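Local coordinates for CELL WALL surface anchor family protein (Streptococcus pneumoniae, PDB 2WW8), which serves as the adhesin of the pneumococcal pilus and probably recognises host-cell surfaces through a metal-binding von Willebrand factor A-type (integrin I-like) domain, at residues Leu231-Arg241 and Val338-Asp346. Residues are numbered along the deposited sequence; the frame is centred on the assembly and turned at random.
With MG (magnesium ion), chain B.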
loop_
_atom_site.group_PDB
_atom_site.type_symbol
_atom_site.label_atom_id
_atom_site.label_comp_id
_atom_site.label_asym_id
_atom_site.label_seq_id
_atom_site.Cartn_x
_atom_site.Cartn_y
_atom_site.Cartn_z
ATOM N N LEU A 231 20.887 13.156 -28.593
ATOM C CA LEU A 231 19.640 12.639 -29.114
ATOM C C LEU A 231 19.208 13.490 -30.341
ATOM O O LEU A 231 18.980 14.701 -30.208
ATOM C CB LEU A 231 18.586 12.746 -28.020
ATOM C CG LEU A 231 17.141 12.398 -28.465
ATOM C CD1 LEU A 231 17.039 10.973 -29.038
ATOM C CD2 LEU A 231 16.139 12.571 -27.237
ATOM N N ASP A 232 19.169 12.853 -31.502
ATOM C CA ASP A 232 18.718 13.466 -32.766
ATOM C C ASP A 232 17.228 13.831 -32.686
ATOM O O ASP A 232 16.357 13.000 -32.377
ATOM C CB ASP A 232 19.128 12.463 -33.891
ATOM C CG ASP A 232 18.729 12.863 -35.320
ATOM O OD1 ASP A 232 17.851 13.732 -35.532
ATOM O OD2 ASP A 232 19.360 12.220 -36.207
ATOM N N ASN A 233 16.918 15.111 -32.915
ATOM C CA ASN A 233 15.510 15.567 -32.941
ATOM C C ASN A 233 15.224 16.198 -34.336
ATOM O O ASN A 233 14.422 17.141 -34.441
ATOM C CB ASN A 233 15.216 16.541 -31.793
ATOM C CG ASN A 233 13.709 16.811 -31.555
ATOM O OD1 ASN A 233 13.326 17.973 -31.525
ATOM N ND2 ASN A 233 12.881 15.799 -31.435
ATOM N N SER A 234 15.884 15.696 -35.388
ATOM C CA SER A 234 15.693 16.192 -36.757
ATOM C C SER A 234 14.221 15.887 -37.215
ATOM O O SER A 234 13.515 15.061 -36.614
ATOM C CB SER A 234 16.729 15.581 -37.725
ATOM O OG SER A 234 16.525 14.165 -37.714
ATOM N N ASN A 235 13.755 16.557 -38.275
ATOM C CA ASN A 235 12.357 16.445 -38.723
ATOM C C ASN A 235 11.934 14.989 -39.017
ATOM O O ASN A 235 10.812 14.608 -38.719
ATOM C CB ASN A 235 12.200 17.274 -40.011
ATOM C CG ASN A 235 12.418 18.761 -39.775
ATOM O OD1 ASN A 235 12.236 19.248 -38.665
ATOM N ND2 ASN A 235 12.831 19.471 -40.807
ATOM N N SER A 236 12.829 14.195 -39.622
ATOM C CA SER A 236 12.590 12.786 -39.916
ATOM C C SER A 236 12.205 11.992 -38.665
ATOM O O SER A 236 11.680 10.889 -38.784
ATOM C CB SER A 236 13.867 12.152 -40.464
ATOM O OG SER A 236 14.948 12.242 -39.544
ATOM N N MET A 237 12.527 12.500 -37.464
ATOM C CA MET A 237 12.088 11.772 -36.248
ATOM C C MET A 237 10.602 11.930 -35.943
ATOM O O MET A 237 10.095 11.253 -35.082
ATOM C CB MET A 237 12.903 12.193 -34.996
ATOM C CG MET A 237 14.414 11.963 -35.121
ATOM S SD MET A 237 14.742 10.206 -34.875
ATOM C CE MET A 237 14.494 10.003 -33.107
ATOM N N SER A 238 9.915 12.883 -36.568
ATOM C CA SER A 238 8.476 13.056 -36.412
ATOM C C SER A 238 7.692 11.748 -36.360
ATOM O O SER A 238 7.876 10.867 -37.216
ATOM C CB SER A 238 7.988 13.878 -37.626
ATOM O OG SER A 238 6.593 13.738 -37.736
ATOM N N ASN A 239 6.784 11.612 -35.395
ATOM C CA ASN A 239 6.247 10.308 -35.021
ATOM C C ASN A 239 5.438 9.679 -36.183
ATOM O O ASN A 239 5.408 8.436 -36.365
ATOM C CB ASN A 239 5.367 10.498 -33.779
ATOM C CG ASN A 239 6.204 10.571 -32.503
ATOM O OD1 ASN A 239 7.224 9.905 -32.409
ATOM N ND2 ASN A 239 5.819 11.398 -31.556
ATOM N N ILE A 240 4.760 10.557 -36.945
ATOM C CA ILE A 240 3.847 10.070 -37.982
ATOM C C ILE A 240 4.717 9.767 -39.206
ATOM O O ILE A 240 4.283 9.014 -40.067
ATOM C CB ILE A 240 2.692 11.049 -38.327
ATOM C CG1 ILE A 240 3.221 12.386 -38.868
ATOM C CG2 ILE A 240 1.728 11.210 -37.130
ATOM C CD1 ILE A 240 2.046 13.196 -39.538
ATOM N N ARG A 241 5.957 10.267 -39.278
ATOM C CA ARG A 241 6.740 9.957 -40.484
ATOM C C ARG A 241 7.161 8.494 -40.545
ATOM O O ARG A 241 7.021 7.752 -39.555
ATOM C CB ARG A 241 7.919 10.882 -40.727
ATOM C CG ARG A 241 7.508 12.323 -41.153
ATOM C CD ARG A 241 8.731 13.177 -41.663
ATOM N NE ARG A 241 8.801 14.505 -41.025
ATOM C CZ ARG A 241 8.195 15.635 -41.389
ATOM N NH1 ARG A 241 7.460 15.717 -42.473
ATOM N NH2 ARG A 241 8.336 16.717 -40.633
ATOM N N VAL A 338 13.551 15.639 -22.161
ATOM C CA VAL A 338 13.660 14.680 -23.269
ATOM C C VAL A 338 12.439 14.873 -24.211
ATOM O O VAL A 338 11.340 14.741 -23.742
ATOM C CB VAL A 338 13.731 13.231 -22.777
ATOM C CG1 VAL A 338 13.809 12.314 -23.988
ATOM C CG2 VAL A 338 14.976 13.005 -21.868
ATOM N N PRO A 339 12.640 15.160 -25.518
ATOM C CA PRO A 339 11.521 15.362 -26.421
ATOM C C PRO A 339 10.873 13.999 -26.767
ATOM O O PRO A 339 11.611 13.003 -26.913
ATOM C CB PRO A 339 12.196 15.963 -27.669
ATOM C CG PRO A 339 13.563 15.329 -27.675
ATOM C CD PRO A 339 13.936 15.298 -26.209
ATOM N N THR A 340 9.550 13.981 -26.929
ATOM C CA THR A 340 8.885 12.790 -27.523
ATOM C C THR A 340 8.159 13.097 -28.847
ATOM O O THR A 340 7.323 12.299 -29.313
ATOM C CB THR A 340 7.856 12.167 -26.543
ATOM O OG1 THR A 340 6.966 13.204 -26.101
ATOM C CG2 THR A 340 8.592 11.556 -25.359
ATOM N N GLU A 341 8.476 14.267 -29.407
ATOM C CA GLU A 341 7.931 14.725 -30.694
ATOM C C GLU A 341 9.080 15.407 -31.396
ATOM O O GLU A 341 10.041 15.852 -30.721
ATOM C CB GLU A 341 6.841 15.796 -30.458
ATOM C CG GLU A 341 5.728 15.409 -29.462
ATOM C CD GLU A 341 4.707 14.405 -30.003
ATOM O OE1 GLU A 341 4.652 14.131 -31.233
ATOM O OE2 GLU A 341 3.926 13.878 -29.182
ATOM N N ALA A 342 8.952 15.539 -32.712
ATOM C CA ALA A 342 9.792 16.362 -33.548
ATOM C C ALA A 342 8.828 17.177 -34.430
ATOM O O ALA A 342 7.618 17.039 -34.361
ATOM C CB ALA A 342 10.728 15.473 -34.405
ATOM N N GLU A 343 9.339 18.037 -35.300
ATOM C CA GLU A 343 8.482 18.957 -35.998
ATOM C C GLU A 343 7.756 18.107 -37.065
ATOM O O GLU A 343 8.424 17.518 -37.936
ATOM C CB GLU A 343 9.363 20.069 -36.586
ATOM C CG GLU A 343 8.567 20.904 -37.556
ATOM C CD GLU A 343 7.385 21.547 -36.815
ATOM O OE1 GLU A 343 7.632 22.116 -35.706
ATOM O OE2 GLU A 343 6.258 21.407 -37.343
ATOM N N ASP A 344 6.426 18.009 -36.939
ATOM C CA ASP A 344 5.541 17.183 -37.790
ATOM C C ASP A 344 5.134 17.748 -39.163
ATOM O O ASP A 344 4.783 17.007 -40.103
ATOM C CB ASP A 344 4.228 16.874 -37.064
ATOM C CG ASP A 344 4.424 15.906 -35.907
ATOM O OD1 ASP A 344 5.494 15.228 -35.872
ATOM O OD2 ASP A 344 3.488 15.815 -35.060
ATOM N N HIS A 345 5.126 19.071 -39.242
ATOM C CA HIS A 345 4.708 19.790 -40.452
ATOM C C HIS A 345 5.815 19.715 -41.511
ATOM O O HIS A 345 6.892 19.200 -41.223
ATOM C CB HIS A 345 4.381 21.232 -40.043
ATOM C CG HIS A 345 3.310 21.293 -38.994
ATOM N ND1 HIS A 345 3.586 21.287 -37.639
ATOM C CD2 HIS A 345 1.961 21.244 -39.106
ATOM C CE1 HIS A 345 2.447 21.268 -36.963
ATOM N NE2 HIS A 345 1.444 21.242 -37.828
ATOM N N ASP A 346 5.505 20.181 -42.721
ATOM C CA ASP A 346 6.520 20.446 -43.733
ATOM C C ASP A 346 7.057 21.883 -43.574
ATOM O O ASP A 346 6.876 22.547 -42.526
ATOM C CB ASP A 346 5.956 20.140 -45.138
ATOM C CG ASP A 346 5.333 18.713 -45.218
ATOM O OD1 ASP A 346 5.583 17.868 -44.309
ATOM O OD2 ASP A 346 4.588 18.388 -46.182
HETATM MG MG MG B . 17.060 12.708 -39.247
HETATM O O HOH W 1 19.065 12.912 -38.713
HETATM O O HOH W 2 12.487 18.838 -35.753
HETATM O O HOH W 3 6.374 13.952 -33.679
HETATM O O HOH W 4 16.948 14.119 -40.704
HETATM O O HOH W 5 17.232 11.325 -40.813
#
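Arg241 reaches from the end of the metal-binding loop to the carbonyls of Glu343 and His345 and the carboxylate of Asp346. From CB the aliphatic part runs nearly straight to CD, then bends at chi3 (-131°), which turns NE back to its own loop, where it donates to Asn235 O at 3.1 Å. That oxygen is held twice, since Ser238 N arrives from the opposite face of its carbonyl plane. Beyond CZ, NH2 gives His345 O an almost straight bond of 2.9 Å (N-H...O 173°) within the guanidinium plane, and a weak, bent one to Glu343 O. NH1 adds a long, weak salt bridge to Asp346 OD1. With acceptors along its edge from both segments, the guanidinium is fixed in rotation.

Next to it Ser238 OG donates to Asp344 OD1 at 2.6 Å from above the carboxylate plane; toward the start of 338-346, Asn239 ND2 donates to Thr340 O at 2.8 Å, in the carbonyl plane. Asn233 extends its amide to Glu341 O, 2.9 Å from ND2, because CG stands opposite the backbone N (chi1 -167°). Between these polar links the Ala342 methyl packs on the loop backbone, its CB 3.5 Å from Ser238 N. Beyond Asn233, at the strand end, Leu231 CD2 meets Pro339 CD tip to tip at 3.7 Å.

Ser234 and Ser236 bind the magnesium ion through OG, with Asp387 completing the protein ligands; Asp232 OD2 accepts from a metal-bound water. The DxSxS sequence and this site are those of a MIDAS in a von Willebrand factor A-type domain, as in integrins. The loop bearing Ser234 and Ser236 follows strand 225-232, which lies between strands 269-275 and 379-386 of the parallel sheet; helix 247-263 packs on Met237 and Asn239, and 338-346 continues from helix 328-337.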